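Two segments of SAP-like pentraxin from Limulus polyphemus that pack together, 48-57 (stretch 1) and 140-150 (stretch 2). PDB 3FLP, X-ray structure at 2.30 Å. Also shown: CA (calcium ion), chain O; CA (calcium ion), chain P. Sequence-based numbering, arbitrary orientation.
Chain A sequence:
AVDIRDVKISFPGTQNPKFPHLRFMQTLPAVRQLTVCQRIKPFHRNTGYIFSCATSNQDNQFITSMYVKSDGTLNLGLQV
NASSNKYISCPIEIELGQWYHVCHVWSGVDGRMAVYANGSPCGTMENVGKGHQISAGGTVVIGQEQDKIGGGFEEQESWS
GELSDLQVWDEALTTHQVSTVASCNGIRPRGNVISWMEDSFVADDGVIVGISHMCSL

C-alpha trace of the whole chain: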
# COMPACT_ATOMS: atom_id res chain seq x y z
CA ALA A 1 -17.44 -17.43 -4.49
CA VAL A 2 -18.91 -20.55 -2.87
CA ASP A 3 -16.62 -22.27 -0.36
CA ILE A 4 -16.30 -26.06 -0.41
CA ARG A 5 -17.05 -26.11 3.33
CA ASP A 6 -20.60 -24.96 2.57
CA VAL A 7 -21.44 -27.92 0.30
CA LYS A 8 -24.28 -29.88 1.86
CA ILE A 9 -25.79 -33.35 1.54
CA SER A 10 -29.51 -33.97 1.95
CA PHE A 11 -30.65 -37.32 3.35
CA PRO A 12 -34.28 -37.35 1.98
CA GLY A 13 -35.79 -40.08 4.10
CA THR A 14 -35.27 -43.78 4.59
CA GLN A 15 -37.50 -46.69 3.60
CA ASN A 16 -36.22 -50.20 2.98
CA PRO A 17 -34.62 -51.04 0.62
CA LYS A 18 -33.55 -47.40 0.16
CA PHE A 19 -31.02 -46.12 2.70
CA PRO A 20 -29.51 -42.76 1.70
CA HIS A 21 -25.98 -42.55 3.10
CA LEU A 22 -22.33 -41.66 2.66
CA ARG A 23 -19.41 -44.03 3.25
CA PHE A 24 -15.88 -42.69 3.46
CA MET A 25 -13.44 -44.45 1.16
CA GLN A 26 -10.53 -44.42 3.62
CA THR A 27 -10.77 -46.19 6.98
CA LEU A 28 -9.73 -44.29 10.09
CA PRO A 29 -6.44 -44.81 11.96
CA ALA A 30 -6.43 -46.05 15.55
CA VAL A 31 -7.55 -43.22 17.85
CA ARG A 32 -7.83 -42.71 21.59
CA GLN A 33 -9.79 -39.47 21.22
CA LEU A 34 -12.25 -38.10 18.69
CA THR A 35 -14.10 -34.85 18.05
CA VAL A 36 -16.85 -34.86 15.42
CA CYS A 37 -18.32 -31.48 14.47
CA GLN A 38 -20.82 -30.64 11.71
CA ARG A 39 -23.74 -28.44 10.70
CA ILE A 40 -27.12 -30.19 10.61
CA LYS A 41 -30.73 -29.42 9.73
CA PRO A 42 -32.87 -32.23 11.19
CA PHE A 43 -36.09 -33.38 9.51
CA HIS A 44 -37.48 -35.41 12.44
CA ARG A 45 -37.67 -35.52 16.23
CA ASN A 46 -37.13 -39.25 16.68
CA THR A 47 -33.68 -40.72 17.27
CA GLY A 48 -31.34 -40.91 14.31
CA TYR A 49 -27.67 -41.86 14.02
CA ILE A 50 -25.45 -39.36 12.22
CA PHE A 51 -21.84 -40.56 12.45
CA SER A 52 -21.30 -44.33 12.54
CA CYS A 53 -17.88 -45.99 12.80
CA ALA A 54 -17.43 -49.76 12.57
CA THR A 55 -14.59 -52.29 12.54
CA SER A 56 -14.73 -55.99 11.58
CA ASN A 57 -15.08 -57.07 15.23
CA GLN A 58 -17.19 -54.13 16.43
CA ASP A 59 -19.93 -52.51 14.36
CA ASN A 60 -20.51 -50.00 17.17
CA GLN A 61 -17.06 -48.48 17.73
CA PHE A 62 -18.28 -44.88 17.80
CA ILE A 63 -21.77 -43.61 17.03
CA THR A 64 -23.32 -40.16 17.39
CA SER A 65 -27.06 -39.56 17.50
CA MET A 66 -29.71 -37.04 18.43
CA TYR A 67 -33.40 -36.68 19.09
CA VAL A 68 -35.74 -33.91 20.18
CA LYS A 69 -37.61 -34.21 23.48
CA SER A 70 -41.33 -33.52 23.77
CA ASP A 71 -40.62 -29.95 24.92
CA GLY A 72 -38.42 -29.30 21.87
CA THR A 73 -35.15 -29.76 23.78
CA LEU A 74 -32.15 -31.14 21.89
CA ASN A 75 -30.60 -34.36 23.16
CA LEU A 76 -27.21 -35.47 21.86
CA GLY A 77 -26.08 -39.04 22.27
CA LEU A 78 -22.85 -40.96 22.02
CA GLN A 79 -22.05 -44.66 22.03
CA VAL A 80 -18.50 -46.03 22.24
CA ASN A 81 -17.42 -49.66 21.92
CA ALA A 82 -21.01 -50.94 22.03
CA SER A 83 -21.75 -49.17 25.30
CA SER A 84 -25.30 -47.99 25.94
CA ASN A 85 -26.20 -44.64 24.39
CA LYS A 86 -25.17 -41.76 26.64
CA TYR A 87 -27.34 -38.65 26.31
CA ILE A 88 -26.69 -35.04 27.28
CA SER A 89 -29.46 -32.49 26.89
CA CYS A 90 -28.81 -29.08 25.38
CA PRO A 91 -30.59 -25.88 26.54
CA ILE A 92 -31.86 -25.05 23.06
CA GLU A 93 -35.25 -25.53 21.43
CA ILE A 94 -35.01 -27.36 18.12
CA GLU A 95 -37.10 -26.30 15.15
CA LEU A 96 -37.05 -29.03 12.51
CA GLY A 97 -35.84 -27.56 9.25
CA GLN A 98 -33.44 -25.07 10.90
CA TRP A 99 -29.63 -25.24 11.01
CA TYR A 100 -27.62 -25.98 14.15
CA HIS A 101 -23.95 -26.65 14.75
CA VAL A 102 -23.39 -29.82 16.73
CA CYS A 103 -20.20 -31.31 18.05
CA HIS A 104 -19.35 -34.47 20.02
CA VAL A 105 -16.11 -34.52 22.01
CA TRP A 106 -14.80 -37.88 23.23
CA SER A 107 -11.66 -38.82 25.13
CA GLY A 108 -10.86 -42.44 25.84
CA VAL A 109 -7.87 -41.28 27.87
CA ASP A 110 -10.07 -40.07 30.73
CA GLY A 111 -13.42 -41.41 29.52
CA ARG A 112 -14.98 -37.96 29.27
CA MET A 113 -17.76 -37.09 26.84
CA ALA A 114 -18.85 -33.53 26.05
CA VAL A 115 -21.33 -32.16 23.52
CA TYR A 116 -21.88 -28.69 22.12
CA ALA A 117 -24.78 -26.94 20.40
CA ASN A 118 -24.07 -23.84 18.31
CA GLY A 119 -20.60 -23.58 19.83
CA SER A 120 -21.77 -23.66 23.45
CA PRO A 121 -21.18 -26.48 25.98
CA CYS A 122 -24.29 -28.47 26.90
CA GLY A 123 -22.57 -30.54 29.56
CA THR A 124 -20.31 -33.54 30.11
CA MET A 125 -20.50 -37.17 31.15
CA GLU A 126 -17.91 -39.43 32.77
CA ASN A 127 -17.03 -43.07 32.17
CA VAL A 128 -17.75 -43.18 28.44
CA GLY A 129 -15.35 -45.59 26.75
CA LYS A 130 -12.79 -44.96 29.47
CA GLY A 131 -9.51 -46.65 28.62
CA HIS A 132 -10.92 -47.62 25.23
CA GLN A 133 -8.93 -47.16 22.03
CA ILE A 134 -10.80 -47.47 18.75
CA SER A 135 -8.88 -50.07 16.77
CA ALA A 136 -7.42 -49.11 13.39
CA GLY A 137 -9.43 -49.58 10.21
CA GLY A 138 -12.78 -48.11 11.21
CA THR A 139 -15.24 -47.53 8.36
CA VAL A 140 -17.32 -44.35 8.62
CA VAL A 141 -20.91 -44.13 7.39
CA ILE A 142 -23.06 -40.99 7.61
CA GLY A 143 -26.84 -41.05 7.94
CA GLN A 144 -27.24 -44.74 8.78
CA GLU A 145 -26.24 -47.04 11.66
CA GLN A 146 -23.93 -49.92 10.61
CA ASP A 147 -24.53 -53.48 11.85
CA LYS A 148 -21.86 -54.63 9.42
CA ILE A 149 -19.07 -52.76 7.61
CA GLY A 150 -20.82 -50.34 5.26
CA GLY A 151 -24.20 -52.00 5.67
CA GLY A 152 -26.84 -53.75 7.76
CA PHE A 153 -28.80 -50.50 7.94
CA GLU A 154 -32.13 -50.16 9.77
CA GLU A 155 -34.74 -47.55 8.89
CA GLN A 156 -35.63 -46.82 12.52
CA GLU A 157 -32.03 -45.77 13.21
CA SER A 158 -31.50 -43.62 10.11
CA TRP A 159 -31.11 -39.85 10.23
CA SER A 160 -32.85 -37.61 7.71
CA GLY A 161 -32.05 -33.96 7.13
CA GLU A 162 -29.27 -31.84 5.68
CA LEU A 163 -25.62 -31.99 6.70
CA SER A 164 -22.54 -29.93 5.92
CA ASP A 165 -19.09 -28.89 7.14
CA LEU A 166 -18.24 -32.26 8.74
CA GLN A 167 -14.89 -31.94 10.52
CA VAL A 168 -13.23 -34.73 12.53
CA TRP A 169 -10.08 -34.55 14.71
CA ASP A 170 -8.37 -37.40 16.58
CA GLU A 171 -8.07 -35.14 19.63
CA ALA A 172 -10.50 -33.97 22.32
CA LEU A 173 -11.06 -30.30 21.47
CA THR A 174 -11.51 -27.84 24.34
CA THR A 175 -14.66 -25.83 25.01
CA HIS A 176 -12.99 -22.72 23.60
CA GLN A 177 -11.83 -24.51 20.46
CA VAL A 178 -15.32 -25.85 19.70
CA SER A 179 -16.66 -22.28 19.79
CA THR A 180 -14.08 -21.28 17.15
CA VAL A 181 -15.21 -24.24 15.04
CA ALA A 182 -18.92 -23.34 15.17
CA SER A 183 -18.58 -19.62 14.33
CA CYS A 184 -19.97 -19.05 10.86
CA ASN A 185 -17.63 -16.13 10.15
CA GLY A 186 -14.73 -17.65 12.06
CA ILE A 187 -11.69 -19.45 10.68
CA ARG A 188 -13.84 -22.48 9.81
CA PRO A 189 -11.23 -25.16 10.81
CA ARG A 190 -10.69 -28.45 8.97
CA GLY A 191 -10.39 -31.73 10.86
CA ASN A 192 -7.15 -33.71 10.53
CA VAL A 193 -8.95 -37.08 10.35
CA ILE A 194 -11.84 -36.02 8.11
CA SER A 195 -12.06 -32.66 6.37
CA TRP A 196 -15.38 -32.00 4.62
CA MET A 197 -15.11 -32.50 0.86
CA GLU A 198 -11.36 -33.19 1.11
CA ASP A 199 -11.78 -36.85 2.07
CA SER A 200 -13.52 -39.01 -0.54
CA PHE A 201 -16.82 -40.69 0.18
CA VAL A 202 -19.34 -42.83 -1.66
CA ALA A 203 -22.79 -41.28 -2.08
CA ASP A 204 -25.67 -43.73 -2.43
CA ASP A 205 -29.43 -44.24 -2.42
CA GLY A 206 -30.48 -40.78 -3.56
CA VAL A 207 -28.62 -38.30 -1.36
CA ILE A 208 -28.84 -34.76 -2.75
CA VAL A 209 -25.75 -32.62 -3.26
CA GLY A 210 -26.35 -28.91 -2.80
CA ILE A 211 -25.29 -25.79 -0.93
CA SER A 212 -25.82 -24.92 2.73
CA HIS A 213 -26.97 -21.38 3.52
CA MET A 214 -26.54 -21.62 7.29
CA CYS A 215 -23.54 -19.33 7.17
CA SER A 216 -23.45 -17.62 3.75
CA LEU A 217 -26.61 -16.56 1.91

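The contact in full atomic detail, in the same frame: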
# COMPACT_ATOMS: atom_id res chain seq x y z
N GLY A 48 -31.98 -40.59 15.56
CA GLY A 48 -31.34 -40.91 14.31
C GLY A 48 -29.84 -40.91 14.54
O GLY A 48 -29.35 -40.12 15.34
N TYR A 49 -29.12 -41.80 13.86
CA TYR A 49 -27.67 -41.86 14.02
C TYR A 49 -27.01 -41.12 12.87
O TYR A 49 -27.28 -41.40 11.70
CB TYR A 49 -27.19 -43.31 14.08
CG TYR A 49 -27.67 -43.99 15.33
CD1 TYR A 49 -28.99 -44.42 15.46
CD2 TYR A 49 -26.83 -44.10 16.45
CE1 TYR A 49 -29.46 -44.95 16.66
CE2 TYR A 49 -27.29 -44.61 17.65
CZ TYR A 49 -28.61 -45.03 17.75
OH TYR A 49 -29.08 -45.53 18.94
N ILE A 50 -26.13 -40.18 13.21
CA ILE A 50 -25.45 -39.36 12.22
C ILE A 50 -24.11 -39.91 11.76
O ILE A 50 -23.90 -40.17 10.58
CB ILE A 50 -25.26 -37.93 12.77
CG1 ILE A 50 -26.62 -37.34 13.14
CG2 ILE A 50 -24.56 -37.04 11.75
CD1 ILE A 50 -26.55 -36.02 13.87
N PHE A 51 -23.19 -40.06 12.71
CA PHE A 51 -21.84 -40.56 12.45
C PHE A 51 -21.70 -41.97 13.02
O PHE A 51 -21.81 -42.17 14.23
CB PHE A 51 -20.84 -39.58 13.08
CG PHE A 51 -19.39 -39.91 12.82
CD1 PHE A 51 -18.73 -40.88 13.58
CD2 PHE A 51 -18.67 -39.22 11.86
CE1 PHE A 51 -17.38 -41.14 13.39
CE2 PHE A 51 -17.31 -39.47 11.66
CZ PHE A 51 -16.66 -40.43 12.42
N SER A 52 -21.45 -42.93 12.15
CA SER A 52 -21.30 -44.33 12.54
C SER A 52 -19.95 -44.90 12.11
O SER A 52 -19.61 -44.87 10.93
CB SER A 52 -22.44 -45.16 11.91
OG SER A 52 -22.20 -46.55 11.99
N CYS A 53 -19.19 -45.41 13.08
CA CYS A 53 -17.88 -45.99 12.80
C CYS A 53 -17.86 -47.47 13.21
O CYS A 53 -18.20 -47.81 14.35
CB CYS A 53 -16.79 -45.24 13.57
SG CYS A 53 -15.14 -45.91 13.26
N ALA A 54 -17.46 -48.33 12.29
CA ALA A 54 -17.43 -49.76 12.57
C ALA A 54 -16.18 -50.48 12.10
O ALA A 54 -15.61 -50.14 11.06
CB ALA A 54 -18.65 -50.41 11.94
N THR A 55 -15.74 -51.46 12.88
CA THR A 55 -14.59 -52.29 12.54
C THR A 55 -15.12 -53.72 12.36
O THR A 55 -16.26 -54.00 12.71
CB THR A 55 -13.50 -52.29 13.64
OG1 THR A 55 -14.09 -52.64 14.91
CG2 THR A 55 -12.85 -50.92 13.73
N SER A 56 -14.29 -54.61 11.82
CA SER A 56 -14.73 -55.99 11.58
C SER A 56 -15.29 -56.69 12.82
O SER A 56 -16.29 -57.42 12.74
CB SER A 56 -13.58 -56.82 11.01
OG SER A 56 -12.47 -56.82 11.90
N ASN A 57 -14.67 -56.46 13.97
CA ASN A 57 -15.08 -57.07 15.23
C ASN A 57 -16.06 -56.25 16.07
O ASN A 57 -16.57 -56.73 17.08
CB ASN A 57 -13.84 -57.30 16.08
CG ASN A 57 -13.09 -56.00 16.38
OD1 ASN A 57 -12.64 -55.30 15.46
ND2 ASN A 57 -12.98 -55.65 17.66
N VAL A 140 -16.34 -45.36 8.24
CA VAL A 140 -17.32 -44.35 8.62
C VAL A 140 -18.49 -44.22 7.64
O VAL A 140 -18.29 -44.06 6.43
CB VAL A 140 -16.67 -42.94 8.74
CG1 VAL A 140 -17.74 -41.89 9.04
CG2 VAL A 140 -15.63 -42.94 9.85
N VAL A 141 -19.70 -44.29 8.18
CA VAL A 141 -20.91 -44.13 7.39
C VAL A 141 -21.70 -42.97 8.00
O VAL A 141 -21.76 -42.84 9.22
CB VAL A 141 -21.81 -45.39 7.42
CG1 VAL A 141 -23.22 -45.03 7.00
CG2 VAL A 141 -21.27 -46.46 6.48
N ILE A 142 -22.28 -42.13 7.15
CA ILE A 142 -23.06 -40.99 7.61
C ILE A 142 -24.53 -41.17 7.25
O ILE A 142 -24.86 -41.51 6.11
CB ILE A 142 -22.57 -39.67 6.98
CG1 ILE A 142 -21.08 -39.46 7.25
CG2 ILE A 142 -23.37 -38.49 7.53
CD1 ILE A 142 -20.73 -39.29 8.71
N GLY A 143 -25.42 -40.95 8.21
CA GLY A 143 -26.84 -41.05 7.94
C GLY A 143 -27.51 -42.38 8.24
O GLY A 143 -28.74 -42.46 8.26
N GLN A 144 -26.71 -43.42 8.47
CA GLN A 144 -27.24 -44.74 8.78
C GLN A 144 -26.38 -45.36 9.88
O GLN A 144 -25.24 -44.95 10.09
CB GLN A 144 -27.22 -45.66 7.54
CG GLN A 144 -28.01 -45.19 6.32
CD GLN A 144 -29.53 -45.13 6.55
OE1 GLN A 144 -30.07 -45.83 7.41
NE2 GLN A 144 -30.21 -44.31 5.77
N GLU A 145 -26.94 -46.35 10.58
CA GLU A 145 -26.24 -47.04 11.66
C GLU A 145 -25.77 -48.39 11.10
O GLU A 145 -26.59 -49.18 10.63
CB GLU A 145 -27.22 -47.25 12.82
CG GLU A 145 -26.60 -47.39 14.22
CD GLU A 145 -25.95 -48.74 14.47
OE1 GLU A 145 -26.63 -49.77 14.29
OE2 GLU A 145 -24.76 -48.76 14.85
N GLN A 146 -24.47 -48.66 11.13
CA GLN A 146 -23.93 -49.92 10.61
C GLN A 146 -24.04 -51.10 11.58
O GLN A 146 -23.75 -50.96 12.77
CB GLN A 146 -22.44 -49.77 10.26
CG GLN A 146 -22.08 -48.70 9.26
CD GLN A 146 -20.57 -48.47 9.18
OE1 GLN A 146 -19.85 -49.21 8.52
NE2 GLN A 146 -20.09 -47.44 9.89
N ASP A 147 -24.46 -52.25 11.06
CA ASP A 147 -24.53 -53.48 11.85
C ASP A 147 -23.51 -54.42 11.23
O ASP A 147 -23.28 -55.53 11.70
CB ASP A 147 -25.93 -54.09 11.82
CG ASP A 147 -26.89 -53.37 12.73
OD1 ASP A 147 -26.42 -52.76 13.72
OD2 ASP A 147 -28.12 -53.41 12.48
N LYS A 148 -22.90 -53.93 10.15
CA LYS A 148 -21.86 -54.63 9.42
C LYS A 148 -21.10 -53.52 8.69
O LYS A 148 -21.65 -52.43 8.48
CB LYS A 148 -22.43 -55.63 8.41
CG LYS A 148 -23.33 -54.99 7.37
CD LYS A 148 -23.41 -55.82 6.09
CE LYS A 148 -23.98 -57.20 6.32
NZ LYS A 148 -24.20 -57.89 5.02
N ILE A 149 -19.85 -53.78 8.31
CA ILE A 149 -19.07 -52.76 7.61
C ILE A 149 -19.80 -52.24 6.37
O ILE A 149 -20.03 -52.98 5.42
CB ILE A 149 -17.70 -53.30 7.17
CG1 ILE A 149 -16.91 -53.77 8.40
CG2 ILE A 149 -16.94 -52.22 6.41
CD1 ILE A 149 -16.78 -52.72 9.48
N GLY A 150 -20.15 -50.96 6.39
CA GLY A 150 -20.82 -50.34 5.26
C GLY A 150 -22.23 -50.83 4.96
O GLY A 150 -22.75 -50.58 3.88
CA CA O . -24.80 -51.38 14.87
CA CA P . -28.53 -51.32 13.68
O HOH W 1 -22.29 -48.06 14.15
O HOH W 2 -28.52 -50.70 11.40
O HOH W 3 -26.37 -51.66 16.59
O HOH W 4 -28.90 -51.36 16.02

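What joins the two backbones? The strand of stretch 1 and strand 140-142 run antiparallel, and Ser-52 pairs with Val-141 through two hydrogen bonds: Ser-52 N gives to Val-141 O (2.9 Å), and Val-141 N gives to Ser-52 O (2.8 Å). Two residues along, Gly-143 N donates to Ile-50 O at 2.9 Å. Both carbonyl oxygens on stretch 1 also meet a CA-H group, Ile-142 CA lying 3.2 Å from Ile-50 O and Val-140 CA 3.3 Å from Ser-52 O.

How is the buried hydroxyl of Ser-52 satisfied? Stretch 2 leaves the strand after Ile-142 and folds back past this side chain, so that Gln-146 offers it two donors. Gln-146 N reaches Ser-52 OG at 3.2 Å and Gln-146 NE2 reaches Ser-52 OG at 3.1 Å. The hydroxyl in turn donates to water 1, with Ser-52 OG 2.6 Å from the water O. The other end of the Gln-146 amide is used too: its OE1 accepts from Gly-150 N at 2.8 Å, tying the loop to itself.

Where does the carboxylate of Glu-145 find its partners? Water 1 donates to Glu-145 OE2 (water O to OE2, 2.7 Å), linking Ser-52 to the calcium site. Glu-145 OE1 and OE2 bind the chain O calcium at 2.5 and 2.6 Å, and OE1 also binds the chain P calcium at 2.5 Å. Asp-147 OD1 likewise bridges both ions, which explains how it can sit 3.1 Å from Glu-145 OE1.

What do the apolar groups add? Glu-145 CG lies over one face of the Tyr-49 ring, 4.0 Å from its centroid, while Val-140 CG1 covers a face of the Phe-51 ring at the same centroid distance. Farther along, Ile-149 CD1 packs 3.9 Å from Ala-54 CB.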